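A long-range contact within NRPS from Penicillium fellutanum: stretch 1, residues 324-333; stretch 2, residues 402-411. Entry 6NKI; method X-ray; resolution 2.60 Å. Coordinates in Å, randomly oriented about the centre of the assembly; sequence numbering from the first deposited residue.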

# COMPACT_ATOMS: atom_id res chain seq x y z
N LYS A 324 11.70 -12.00 -11.07
CA LYS A 324 10.81 -13.15 -11.06
C LYS A 324 9.37 -12.71 -11.16
O LYS A 324 8.52 -13.51 -11.57
CB LYS A 324 11.04 -14.06 -9.85
CG LYS A 324 10.89 -13.49 -8.47
CD LYS A 324 10.93 -14.62 -7.41
CE LYS A 324 12.32 -15.27 -7.18
NZ LYS A 324 13.31 -14.42 -6.46
N ALA A 325 9.09 -11.44 -10.85
CA ALA A 325 7.75 -10.89 -11.00
C ALA A 325 7.47 -10.50 -12.45
O ALA A 325 6.37 -10.76 -12.96
CB ALA A 325 7.58 -9.69 -10.07
N ILE A 326 8.45 -9.87 -13.11
CA ILE A 326 8.40 -9.68 -14.56
C ILE A 326 8.05 -11.00 -15.25
O ILE A 326 7.05 -11.11 -15.99
CB ILE A 326 9.75 -9.12 -15.07
CG1 ILE A 326 10.05 -7.68 -14.56
CG2 ILE A 326 9.87 -9.29 -16.59
CD1 ILE A 326 9.09 -6.55 -15.08
N MET A 327 8.85 -12.04 -15.01
CA MET A 327 8.62 -13.30 -15.72
C MET A 327 7.28 -13.91 -15.36
O MET A 327 6.62 -14.52 -16.22
CB MET A 327 9.75 -14.29 -15.44
CG MET A 327 11.14 -13.91 -15.97
SD MET A 327 12.33 -15.18 -15.53
CE MET A 327 12.54 -14.91 -13.79
N LEU A 328 6.84 -13.76 -14.11
CA LEU A 328 5.53 -14.24 -13.71
C LEU A 328 4.41 -13.56 -14.49
O LEU A 328 3.43 -14.20 -14.87
CB LEU A 328 5.33 -14.03 -12.21
CG LEU A 328 4.18 -14.75 -11.50
CD1 LEU A 328 4.59 -15.02 -10.06
CD2 LEU A 328 2.85 -13.99 -11.55
N GLY A 329 4.56 -12.25 -14.74
CA GLY A 329 3.55 -11.53 -15.50
C GLY A 329 3.68 -11.75 -16.99
O GLY A 329 2.67 -11.89 -17.70
N LEU A 330 4.91 -11.77 -17.51
CA LEU A 330 5.09 -12.13 -18.91
C LEU A 330 4.62 -13.56 -19.19
O LEU A 330 4.29 -13.91 -20.33
CB LEU A 330 6.56 -11.97 -19.33
CG LEU A 330 7.27 -10.61 -19.40
CD1 LEU A 330 8.73 -10.78 -19.79
CD2 LEU A 330 6.57 -9.65 -20.36
N GLY A 331 4.58 -14.40 -18.15
CA GLY A 331 4.18 -15.77 -18.35
C GLY A 331 5.19 -16.61 -19.08
O GLY A 331 4.82 -17.61 -19.72
N ARG A 332 6.47 -16.25 -19.01
CA ARG A 332 7.51 -16.97 -19.72
C ARG A 332 8.82 -16.70 -19.01
O ARG A 332 8.98 -15.68 -18.34
CB ARG A 332 7.58 -16.55 -21.19
CG ARG A 332 8.23 -15.19 -21.39
CD ARG A 332 8.09 -14.72 -22.83
NE ARG A 332 8.95 -13.57 -23.09
CZ ARG A 332 8.94 -12.88 -24.22
NH1 ARG A 332 8.08 -13.18 -25.18
NH2 ARG A 332 9.77 -11.86 -24.37
N ASP A 333 9.76 -17.61 -19.17
CA ASP A 333 11.05 -17.45 -18.52
C ASP A 333 12.04 -16.74 -19.42
O ASP A 333 11.99 -16.84 -20.65
CB ASP A 333 11.60 -18.80 -18.06
CG ASP A 333 10.82 -19.36 -16.89
OD1 ASP A 333 10.22 -18.55 -16.13
OD2 ASP A 333 10.81 -20.61 -16.71
N ASN A 402 2.03 -5.06 -14.44
CA ASN A 402 2.53 -4.26 -15.55
C ASN A 402 3.21 -5.15 -16.60
O ASN A 402 2.97 -4.99 -17.80
CB ASN A 402 3.49 -3.17 -15.03
CG ASN A 402 2.76 -2.05 -14.25
OD1 ASN A 402 1.71 -1.56 -14.66
ND2 ASN A 402 3.34 -1.64 -13.12
N ALA A 403 4.02 -6.10 -16.16
CA ALA A 403 4.64 -7.02 -17.10
C ALA A 403 3.61 -7.87 -17.83
O ALA A 403 3.86 -8.30 -18.97
CB ALA A 403 5.64 -7.91 -16.35
N GLU A 404 2.47 -8.15 -17.20
CA GLU A 404 1.36 -8.81 -17.88
C GLU A 404 0.67 -7.88 -18.87
O GLU A 404 0.04 -8.36 -19.83
CB GLU A 404 0.36 -9.33 -16.84
CG GLU A 404 -0.89 -9.98 -17.44
CD GLU A 404 -1.79 -10.65 -16.41
OE1 GLU A 404 -1.46 -10.62 -15.20
OE2 GLU A 404 -2.83 -11.22 -16.82
N TYR A 405 0.76 -6.57 -18.67
CA TYR A 405 0.20 -5.64 -19.65
C TYR A 405 1.03 -5.60 -20.92
O TYR A 405 0.51 -5.76 -22.02
CB TYR A 405 0.10 -4.23 -19.06
CG TYR A 405 -0.26 -3.19 -20.11
CD1 TYR A 405 -1.55 -3.08 -20.60
CD2 TYR A 405 0.71 -2.35 -20.64
CE1 TYR A 405 -1.87 -2.15 -21.56
CE2 TYR A 405 0.40 -1.41 -21.60
CZ TYR A 405 -0.90 -1.31 -22.06
OH TYR A 405 -1.23 -0.38 -23.02
N LEU A 406 2.33 -5.33 -20.77
CA LEU A 406 3.21 -5.32 -21.93
C LEU A 406 3.07 -6.62 -22.72
O LEU A 406 2.82 -6.61 -23.93
CB LEU A 406 4.66 -5.08 -21.49
CG LEU A 406 4.93 -3.68 -20.90
CD1 LEU A 406 6.35 -3.55 -20.38
CD2 LEU A 406 4.62 -2.58 -21.91
N ALA A 407 3.16 -7.75 -22.02
CA ALA A 407 2.95 -9.04 -22.68
C ALA A 407 1.60 -9.12 -23.40
O ALA A 407 1.46 -9.88 -24.36
CB ALA A 407 3.07 -10.17 -21.66
N SER A 408 0.60 -8.34 -22.95
CA SER A 408 -0.68 -8.30 -23.66
C SER A 408 -0.49 -7.78 -25.07
O SER A 408 -1.03 -8.34 -26.03
CB SER A 408 -1.69 -7.43 -22.91
OG SER A 408 -1.90 -7.90 -21.59
N LEU A 409 0.26 -6.69 -25.22
CA LEU A 409 0.48 -6.06 -26.50
C LEU A 409 1.78 -6.50 -27.17
O LEU A 409 2.06 -6.08 -28.30
CB LEU A 409 0.44 -4.53 -26.34
CG LEU A 409 1.42 -3.81 -25.39
CD1 LEU A 409 2.78 -3.51 -26.05
CD2 LEU A 409 0.79 -2.53 -24.89
N GLU A 410 2.57 -7.36 -26.50
CA GLU A 410 3.83 -7.83 -27.07
C GLU A 410 3.63 -8.42 -28.46
O GLU A 410 4.43 -8.17 -29.37
CB GLU A 410 4.48 -8.88 -26.16
CG GLU A 410 5.88 -9.30 -26.60
CD GLU A 410 6.43 -10.52 -25.86
OE1 GLU A 410 5.66 -11.21 -25.16
OE2 GLU A 410 7.65 -10.77 -25.96
N ASP A 411 2.58 -9.22 -28.63
CA ASP A 411 2.42 -10.04 -29.83
C ASP A 411 1.61 -9.29 -30.88
O ASP A 411 0.48 -9.64 -31.23
CB ASP A 411 1.80 -11.38 -29.45
CG ASP A 411 2.76 -12.27 -28.65
OD1 ASP A 411 3.98 -12.22 -28.92
OD2 ASP A 411 2.30 -12.98 -27.74

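The two helices pack with their axes 7.2 Å apart at closest approach and cross at -42°, a spacing made possible by small residues. The contact covers 348 Å² over both sides; Ala-403, which contributes the largest area, and Ile-326 are buried. At the tightest point the CA atoms of Gly-329 and Glu-404 lie 4.2 Å apart. A CB on Gly-329 would point toward the second helix and clash with the backbone N of Glu-404; without one, Gly-329 O comes within 3.4 Å of Glu-404 CA in a CA-H...O contact. Ala-403 and Ala-407, one turn apart, both point toward the first helix, and their methyls occupy the narrow space, Ala-403 CB lying 3.5 Å from Ile-326 O.

Two larger apolar side chains, one turn apart on the first helix, reach the alanines. Ile-326 leaves its backbone sideways, but its m, m rotamer brings CD1 to 3.9 Å from Ala-403 CB. Leu-330, also sideways at CB, adopts the m, t rotamer, which carries CD2 to 3.8 Å from Ala-407 CB and 3.3 Å from Ala-403 O.

Beyond the helix, Gly-331 takes a positive phi, which favours glycine, and the chain continues to Arg-332. The p, t, t arginine side chain is extended beyond CG, as is the t, t side chain of Glu-410 up to its carboxylate. They meet in a salt bridge, NH1 of Arg-332 to OE2 of Glu-410 at 2.6 Å, although its hydrogen-bond geometry is weak.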